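Local structure of succinate-semialdehyde dehydrogenase (Streptococcus pyogenes MGAS1882, 4OGD) at residues Q51-A56 / I91-A96; V85-D90 / P134-M139. The protein probably catalyses the NADP+-dependent oxidation of succinic semialdehyde to succinate, as a Rossmann-fold member of the aldehyde dehydrogenase family. All coordinates share one frame; numbering follows the deposited sequence.

Contact 1: residues Q51-A56 / I91-A96; sequences QLHQVA and IADYYA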
ATOM      1  N   GLN A  51      17.875 -17.138 -14.417  1.00 10.11           N
ATOM      2  CA  GLN A  51      18.377 -15.860 -14.905  1.00  8.77           C
ATOM      3  C   GLN A  51      18.764 -14.927 -13.759  1.00 11.35           C
ATOM      4  O   GLN A  51      19.763 -14.220 -13.844  1.00  8.79           O
ATOM      5  CB  GLN A  51      17.344 -15.207 -15.830  1.00 10.96           C
ATOM      6  CG  GLN A  51      17.215 -15.919 -17.181  1.00 10.81           C
ATOM      7  CD  GLN A  51      15.862 -15.724 -17.821  1.00 10.99           C
ATOM      8  OE1 GLN A  51      15.068 -14.901 -17.373  1.00 10.66           O
ATOM      9  NE2 GLN A  51      15.583 -16.490 -18.877  1.00 13.13           N
ATOM     10  N   LEU A  52      17.982 -14.933 -12.683  1.00  9.73           N
ATOM     11  CA  LEU A  52      18.312 -14.111 -11.517  1.00  8.50           C
ATOM     12  C   LEU A  52      19.578 -14.602 -10.802  1.00  9.00           C
ATOM     13  O   LEU A  52      20.403 -13.806 -10.362  1.00  8.67           O
ATOM     14  CB  LEU A  52      17.120 -14.029 -10.550  1.00  8.54           C
ATOM     15  CG  LEU A  52      17.238 -13.013  -9.415  1.00  7.82           C
ATOM     16  CD1 LEU A  52      17.520 -11.608  -9.947  1.00  7.18           C
ATOM     17  CD2 LEU A  52      15.968 -13.029  -8.566  1.00  6.22           C
ATOM     18  N   HIS A  53      19.742 -15.913 -10.695  1.00  8.80           N
ATOM     19  CA  HIS A  53      21.011 -16.451 -10.230  1.00  9.12           C
ATOM     20  C   HIS A  53      22.170 -16.012 -11.134  1.00  9.37           C
ATOM     21  O   HIS A  53      23.267 -15.749 -10.645  1.00  9.72           O
ATOM     22  CB  HIS A  53      20.948 -17.975 -10.133  1.00  7.14           C
ATOM     23  CG  HIS A  53      20.249 -18.478  -8.908  1.00  9.78           C
ATOM     24  ND1 HIS A  53      20.604 -18.083  -7.636  1.00 10.64           N
ATOM     25  CD2 HIS A  53      19.233 -19.361  -8.757  1.00 10.04           C
ATOM     26  CE1 HIS A  53      19.836 -18.700  -6.754  1.00 10.56           C
ATOM     27  NE2 HIS A  53      18.996 -19.482  -7.409  1.00 11.74           N
ATOM     28  N   GLN A  54      21.929 -15.923 -12.445  1.00  7.96           N
ATOM     29  CA  GLN A  54      22.986 -15.543 -13.382  1.00  8.94           C
ATOM     30  C   GLN A  54      23.318 -14.062 -13.236  1.00  8.59           C
ATOM     31  O   GLN A  54      24.472 -13.646 -13.416  1.00 10.46           O
ATOM     32  CB  GLN A  54      22.606 -15.901 -14.832  1.00  9.51           C
ATOM     33  CG  GLN A  54      23.724 -15.655 -15.874  1.00  9.29           C
ATOM     34  CD  GLN A  54      25.005 -16.456 -15.597  1.00 13.93           C
ATOM     35  OE1 GLN A  54      24.987 -17.457 -14.889  1.00 21.39           O
ATOM     36  NE2 GLN A  54      26.114 -16.007 -16.161  1.00 22.95           N
ATOM     37  N   VAL A  55      22.316 -13.259 -12.886  1.00  7.69           N
ATOM     38  CA  VAL A  55      22.574 -11.857 -12.578  1.00  8.53           C
ATOM     39  C   VAL A  55      23.574 -11.769 -11.428  1.00  8.59           C
ATOM     40  O   VAL A  55      24.558 -11.032 -11.506  1.00  8.94           O
ATOM     41  CB  VAL A  55      21.279 -11.085 -12.226  1.00  7.74           C
ATOM     42  CG1 VAL A  55      21.621  -9.728 -11.628  1.00  9.19           C
ATOM     43  CG2 VAL A  55      20.418 -10.909 -13.456  1.00  8.37           C
ATOM     44  N   ALA A  56      23.325 -12.543 -10.373  1.00 10.15           N
ATOM     45  CA  ALA A  56      24.236 -12.602  -9.233  1.00 10.74           C
ATOM     46  C   ALA A  56      25.620 -13.086  -9.665  1.00 10.38           C
ATOM     47  O   ALA A  56      26.644 -12.554  -9.224  1.00  8.56           O
ATOM     48  CB  ALA A  56      23.666 -13.507  -8.143  1.00  9.51           C
ATOM     49  N   ILE A  91      20.933 -10.515  -2.572  1.00  7.15           N
ATOM     50  CA  ILE A  91      19.501 -10.269  -2.756  1.00  6.26           C
ATOM     51  C   ILE A  91      18.940 -11.062  -3.944  1.00  7.79           C
ATOM     52  O   ILE A  91      17.877 -11.676  -3.840  1.00  8.20           O
ATOM     53  CB  ILE A  91      19.204  -8.762  -2.911  1.00  6.79           C
ATOM     54  CG1 ILE A  91      19.516  -8.030  -1.608  1.00  9.79           C
ATOM     55  CG2 ILE A  91      17.753  -8.547  -3.297  1.00  6.57           C
ATOM     56  CD1 ILE A  91      19.496  -6.504  -1.731  1.00  7.32           C
ATOM     57  N   ALA A  92      19.661 -11.054  -5.062  1.00  6.75           N
ATOM     58  CA  ALA A  92      19.272 -11.802  -6.258  1.00  6.90           C
ATOM     59  C   ALA A  92      19.203 -13.296  -5.953  1.00  7.29           C
ATOM     60  O   ALA A  92      18.202 -13.957  -6.256  1.00  8.58           O
ATOM     61  CB  ALA A  92      20.266 -11.537  -7.382  1.00  7.25           C
ATOM     62  N   ASP A  93      20.255 -13.827  -5.330  1.00  8.13           N
ATOM     63  CA  ASP A  93      20.253 -15.251  -4.988  1.00  8.78           C
ATOM     64  C   ASP A  93      19.126 -15.578  -4.010  1.00 10.23           C
ATOM     65  O   ASP A  93      18.474 -16.614  -4.138  1.00 11.59           O
ATOM     66  CB  ASP A  93      21.602 -15.686  -4.406  1.00 10.00           C
ATOM     67  CG  ASP A  93      22.661 -15.939  -5.470  1.00 11.52           C
ATOM     68  OD1 ASP A  93      22.319 -16.313  -6.623  1.00 10.74           O
ATOM     69  OD2 ASP A  93      23.852 -15.763  -5.137  1.00 12.64           O
ATOM     70  N   TYR A  94      18.887 -14.687  -3.043  1.00  7.25           N
ATOM     71  CA  TYR A  94      17.814 -14.876  -2.069  1.00  8.35           C
ATOM     72  C   TYR A  94      16.454 -15.071  -2.740  1.00  8.98           C
ATOM     73  O   TYR A  94      15.771 -16.056  -2.488  1.00 10.27           O
ATOM     74  CB  TYR A  94      17.771 -13.677  -1.118  1.00  7.49           C
ATOM     75  CG  TYR A  94      16.649 -13.665  -0.089  1.00  8.74           C
ATOM     76  CD1 TYR A  94      15.521 -12.879  -0.280  1.00  7.51           C
ATOM     77  CD2 TYR A  94      16.747 -14.399   1.092  1.00  8.94           C
ATOM     78  CE1 TYR A  94      14.508 -12.843   0.659  1.00  7.56           C
ATOM     79  CE2 TYR A  94      15.740 -14.368   2.040  1.00  8.38           C
ATOM     80  CZ  TYR A  94      14.623 -13.585   1.820  1.00  8.50           C
ATOM     81  OH  TYR A  94      13.634 -13.558   2.770  1.00  9.95           O
ATOM     82  N   TYR A  95      16.061 -14.144  -3.606  1.00  6.92           N
ATOM     83  CA  TYR A  95      14.726 -14.230  -4.188  1.00  8.39           C
ATOM     84  C   TYR A  95      14.594 -15.388  -5.178  1.00  8.56           C
ATOM     85  O   TYR A  95      13.532 -15.988  -5.299  1.00  9.05           O
ATOM     86  CB  TYR A  95      14.303 -12.887  -4.794  1.00  7.12           C
ATOM     87  CG  TYR A  95      13.822 -11.942  -3.718  1.00  6.83           C
ATOM     88  CD1 TYR A  95      12.640 -12.203  -3.031  1.00  9.06           C
ATOM     89  CD2 TYR A  95      14.552 -10.808  -3.374  1.00  7.63           C
ATOM     90  CE1 TYR A  95      12.191 -11.361  -2.038  1.00  6.86           C
ATOM     91  CE2 TYR A  95      14.114  -9.957  -2.376  1.00  7.69           C
ATOM     92  CZ  TYR A  95      12.934 -10.239  -1.712  1.00  6.71           C
ATOM     93  OH  TYR A  95      12.472  -9.408  -0.713  1.00  8.55           O
ATOM     94  N   ALA A  96      15.681 -15.717  -5.862  1.00  8.83           N
ATOM     95  CA  ALA A  96      15.669 -16.910  -6.705  1.00 10.40           C
ATOM     96  C   ALA A  96      15.518 -18.180  -5.861  1.00 10.14           C
ATOM     97  O   ALA A  96      14.784 -19.107  -6.234  1.00 12.19           O
ATOM     98  CB  ALA A  96      16.918 -16.967  -7.572  1.00  9.02           C
TER
HETATM   99  O   HOH W   1      24.324 -17.068  -8.313  1.00 13.05           O
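His53 reaches across from helix 45-61 to Asp93 and Ala96 of helix 78-103. Its CG lies anti to the carbonyl carbon and beside the backbone N (chi1 -79°), and the ring end comes nearer the partner helix than CB does. CB is 4.1 Å from Asp93 OD1. CG lies near both Asp93 OD1 and Ala96 CB, and CD2 faces Ala96 CB. On the other branch, ND1 donates a hydrogen bond of 2.7 Å to Asp93 OD1, fairly straight at 164° and almost in the ring plane. The carboxylate is met on its anti side, somewhat out of its own plane; the two side chains cross at about a right angle, with ring and carboxylate planes turned against each other. CE1 is near both OD1 of Asp93 and CB of Ala96. At the far end NE2 passes 3.3 Å from Ala96 CB; this methyl sits over one ring face, a CH-pi contact, slightly displaced toward the rim. Edge and face together fix the rotation of the imidazole. OD1 also accepts from a water that donates to His53 O, while Asp93 OD2 forms a salt bridge with Arg60; the cation would moderate the negative charge facing the histidine.

Deeper in, Leu52 brings CD2 to 3.3 Å from Ala92 O and 3.8 Å from Ala96 N, a carbonyl and amide hydrogen-bonded to each other. CD1 packs 3.8 Å from Ala92 CB, and Ala56 CB lies 4.0 Å from Ala92 CB. The alanines let the antiparallel segments (162°) come within 8.1 Å, axis to axis. Helix 136-148 borders this buried pairing, with Leu52 touching Ile147 and Tyr95 touching Ala143; that helix runs between the neighbouring parallel strands 124-128 and 152-155 of the mixed sheet.

Contact 2: residues V85-D90 / P134-M139; sequences VDLCAD and PYYQIM
The hydroxyl of Tyr136 is gripped by hydrogen bonds to Ser420 OG and Arg140 NH1, while its ring meets Leu87 of helix 78-103. Leu87 CD2 does the touching, 3.5 Å from Tyr136 CE1 and scarcely farther from CD1, approaching the ring obliquely. Tyr136 CG is anti to the backbone N. Beside this pair, Cys88 SG is wedged against the backbone of Tyr135 and Tyr136, 3.4 Å from Tyr136 N and 3.8 Å from Tyr135 CB. Glu84 OE2, one turn earlier on the cysteine's helix, accepts from the backbone N of both tyrosines. Helix 136-148 links the adjacent parallel strands 124-128 and 152-155 as the beta-alpha-beta crossover of a Rossmann-type sheet. Farther along it, Met139 CB lies 3.9 Å from Cys88 SG and its CG is 3.7 Å from Cys88 O. The methionine chain then bends twice; chi3 of 85° places CE 3.8 Å from that carbonyl oxygen and near Cys88 CB. Met139 also touches Phe167 of helix 161-173.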
ATOM      1  N   VAL A  85      27.751  -4.121  -4.330  1.00  7.76           N
ATOM      2  CA  VAL A  85      27.633  -5.233  -5.270  1.00  6.93           C
ATOM      3  C   VAL A  85      27.415  -6.541  -4.527  1.00  7.30           C
ATOM      4  O   VAL A  85      26.531  -7.320  -4.890  1.00  9.92           O
ATOM      5  CB  VAL A  85      28.866  -5.378  -6.169  1.00  9.44           C
ATOM      6  CG1 VAL A  85      28.748  -6.654  -7.002  1.00  9.65           C
ATOM      7  CG2 VAL A  85      29.002  -4.167  -7.065  1.00 10.21           C
ATOM      8  N   ASP A  86      28.216  -6.776  -3.487  1.00  9.85           N
ATOM      9  CA  ASP A  86      28.113  -8.008  -2.703  1.00  8.69           C
ATOM     10  C   ASP A  86      26.694  -8.236  -2.181  1.00 10.37           C
ATOM     11  O   ASP A  86      26.170  -9.355  -2.244  1.00  9.15           O
ATOM     12  CB  ASP A  86      29.087  -7.999  -1.518  1.00  9.43           C
ATOM     13  CG  ASP A  86      30.544  -8.087  -1.940  1.00 13.08           C
ATOM     14  OD1 ASP A  86      30.828  -8.414  -3.113  1.00 14.20           O
ATOM     15  OD2 ASP A  86      31.418  -7.823  -1.076  1.00 18.61           O
ATOM     16  N   LEU A  87      26.073  -7.172  -1.675  1.00  9.62           N
ATOM     17  CA  LEU A  87      24.720  -7.265  -1.142  1.00  9.18           C
ATOM     18  C   LEU A  87      23.703  -7.520  -2.256  1.00 10.42           C
ATOM     19  O   LEU A  87      22.742  -8.268  -2.065  1.00 10.66           O
ATOM     20  CB  LEU A  87      24.368  -6.005  -0.344  1.00  9.83           C
ATOM     21  CG  LEU A  87      22.996  -6.023   0.326  1.00 11.95           C
ATOM     22  CD1 LEU A  87      22.799  -7.313   1.117  1.00 11.96           C
ATOM     23  CD2 LEU A  87      22.839  -4.803   1.234  1.00 12.32           C
ATOM     24  N   CYS A  88      23.922  -6.913  -3.420  1.00  7.52           N
ATOM     25  CA  CYS A  88      23.050  -7.138  -4.574  1.00  6.77           C
ATOM     26  C   CYS A  88      23.089  -8.601  -5.000  1.00  7.13           C
ATOM     27  O   CYS A  88      22.053  -9.173  -5.337  1.00  9.15           O
ATOM     28  CB  CYS A  88      23.459  -6.258  -5.749  1.00  9.11           C
ATOM     29  SG  CYS A  88      23.006  -4.526  -5.539  1.00  8.78           S
ATOM     30  N   ALA A  89      24.294  -9.181  -5.000  1.00  9.08           N
ATOM     31  CA  ALA A  89      24.471 -10.592  -5.312  1.00  6.18           C
ATOM     32  C   ALA A  89      23.592 -11.418  -4.385  1.00  8.12           C
ATOM     33  O   ALA A  89      22.827 -12.271  -4.836  1.00  8.47           O
ATOM     34  CB  ALA A  89      25.945 -10.989  -5.170  1.00 10.09           C
ATOM     35  N   ASP A  90      23.666 -11.136  -3.088  1.00  8.65           N
ATOM     36  CA  ASP A  90      22.889 -11.890  -2.100  1.00  8.44           C
ATOM     37  C   ASP A  90      21.374 -11.722  -2.237  1.00  8.05           C
ATOM     38  O   ASP A  90      20.620 -12.678  -2.039  1.00  8.55           O
ATOM     39  CB  ASP A  90      23.348 -11.548  -0.681  1.00  7.72           C
ATOM     40  CG  ASP A  90      24.755 -12.043  -0.391  1.00 13.59           C
ATOM     41  OD1 ASP A  90      25.246 -12.936  -1.126  1.00 12.73           O
ATOM     42  OD2 ASP A  90      25.363 -11.550   0.583  1.00 14.46           O
ATOM     43  N   PRO A 134      22.992   3.173  -5.960  1.00  7.23           N
ATOM     44  CA  PRO A 134      22.476   3.068  -7.334  1.00  8.79           C
ATOM     45  C   PRO A 134      22.116   1.643  -7.757  1.00  8.45           C
ATOM     46  O   PRO A 134      21.245   1.471  -8.606  1.00 11.42           O
ATOM     47  CB  PRO A 134      23.638   3.582  -8.194  1.00 10.63           C
ATOM     48  CG  PRO A 134      24.499   4.364  -7.274  1.00  9.02           C
ATOM     49  CD  PRO A 134      24.373   3.689  -5.930  1.00  8.28           C
ATOM     50  N   TYR A 135      22.779   0.644  -7.187  1.00  7.87           N
ATOM     51  CA  TYR A 135      22.482  -0.744  -7.536  1.00  7.12           C
ATOM     52  C   TYR A 135      21.558  -1.427  -6.533  1.00  6.17           C
ATOM     53  O   TYR A 135      20.578  -2.071  -6.925  1.00  7.39           O
ATOM     54  CB  TYR A 135      23.778  -1.552  -7.750  1.00  7.00           C
ATOM     55  CG  TYR A 135      24.094  -1.709  -9.218  1.00  8.32           C
ATOM     56  CD1 TYR A 135      24.235  -0.601 -10.029  1.00 10.46           C
ATOM     57  CD2 TYR A 135      24.213  -2.972  -9.803  1.00 10.54           C
ATOM     58  CE1 TYR A 135      24.494  -0.727 -11.378  1.00  8.99           C
ATOM     59  CE2 TYR A 135      24.478  -3.109 -11.163  1.00 10.48           C
ATOM     60  CZ  TYR A 135      24.611  -1.978 -11.942  1.00 10.29           C
ATOM     61  OH  TYR A 135      24.863  -2.087 -13.299  1.00 11.63           O
ATOM     62  N   TYR A 136      21.886  -1.302  -5.251  1.00  6.29           N
ATOM     63  CA  TYR A 136      21.111  -1.907  -4.173  1.00  6.51           C
ATOM     64  C   TYR A 136      19.652  -1.482  -4.197  1.00  7.27           C
ATOM     65  O   TYR A 136      18.770  -2.323  -4.024  1.00  8.90           O
ATOM     66  CB  TYR A 136      21.787  -1.601  -2.831  1.00  7.87           C
ATOM     67  CG  TYR A 136      20.949  -1.764  -1.580  1.00  7.91           C
ATOM     68  CD1 TYR A 136      20.683  -3.025  -1.041  1.00  7.48           C
ATOM     69  CD2 TYR A 136      20.482  -0.653  -0.904  1.00  9.00           C
ATOM     70  CE1 TYR A 136      19.940  -3.162   0.136  1.00  8.79           C
ATOM     71  CE2 TYR A 136      19.741  -0.780   0.256  1.00 11.09           C
ATOM     72  CZ  TYR A 136      19.476  -2.031   0.773  1.00  9.33           C
ATOM     73  OH  TYR A 136      18.733  -2.144   1.932  1.00  9.68           O
ATOM     74  N   GLN A 137      19.383  -0.200  -4.449  1.00  7.50           N
ATOM     75  CA  GLN A 137      17.989   0.244  -4.466  1.00  7.18           C
ATOM     76  C   GLN A 137      17.224  -0.321  -5.669  1.00  5.81           C
ATOM     77  O   GLN A 137      16.008  -0.518  -5.591  1.00  8.29           O
ATOM     78  CB  GLN A 137      17.841   1.772  -4.418  1.00  7.83           C
ATOM     79  CG  GLN A 137      18.550   2.487  -3.277  1.00  9.04           C
ATOM     80  CD  GLN A 137      18.141   2.047  -1.892  1.00 15.16           C
ATOM     81  OE1 GLN A 137      17.106   1.404  -1.694  1.00 17.24           O
ATOM     82  NE2 GLN A 137      18.956   2.411  -0.908  1.00 12.51           N
ATOM     83  N   ILE A 138      17.912  -0.588  -6.778  1.00  6.05           N
ATOM     84  CA  ILE A 138      17.249  -1.283  -7.886  1.00  6.54           C
ATOM     85  C   ILE A 138      17.000  -2.741  -7.522  1.00  6.77           C
ATOM     86  O   ILE A 138      15.891  -3.256  -7.688  1.00  6.38           O
ATOM     87  CB  ILE A 138      18.068  -1.262  -9.194  1.00  6.51           C
ATOM     88  CG1 ILE A 138      18.380   0.169  -9.633  1.00  7.26           C
ATOM     89  CG2 ILE A 138      17.294  -1.971 -10.299  1.00  7.20           C
ATOM     90  CD1 ILE A 138      19.359   0.223 -10.819  1.00  8.57           C
ATOM     91  N   MET A 139      18.029  -3.409  -7.018  1.00  7.23           N
ATOM     92  CA  MET A 139      17.940  -4.846  -6.789  1.00  6.56           C
ATOM     93  C   MET A 139      16.846  -5.189  -5.779  1.00  6.90           C
ATOM     94  O   MET A 139      16.172  -6.218  -5.910  1.00  6.14           O
ATOM     95  CB  MET A 139      19.296  -5.423  -6.348  1.00  7.49           C
ATOM     96  CG  MET A 139      19.321  -6.958  -6.339  1.00  6.31           C
ATOM     97  SD  MET A 139      19.102  -7.650  -7.987  1.00  8.33           S
ATOM     98  CE  MET A 139      20.807  -7.590  -8.532  1.00  8.57           C
TER

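Contacts 1 and 2 use successive runs of helix 78-103, residues 91-96 and 85-90, and their centres are about 10 Å apart. Along the chain the segments alternate: 51-56, 85-90, 91-96, then 134-139. Helix 78-103 thus packs on helix 45-61 in contact 1 and on the start of helix 136-148 in contact 2, the latter nearer the centre of the chain. The two interfaces merge where Ile91 CD1 lies 3.7 Å from Tyr136 CD1 and Val55 CG1 lies 3.8 Å from Met139 CE. Together they join the N-terminal helices to a crossover helix of the Rossmann-type sheet of this aldehyde dehydrogenase.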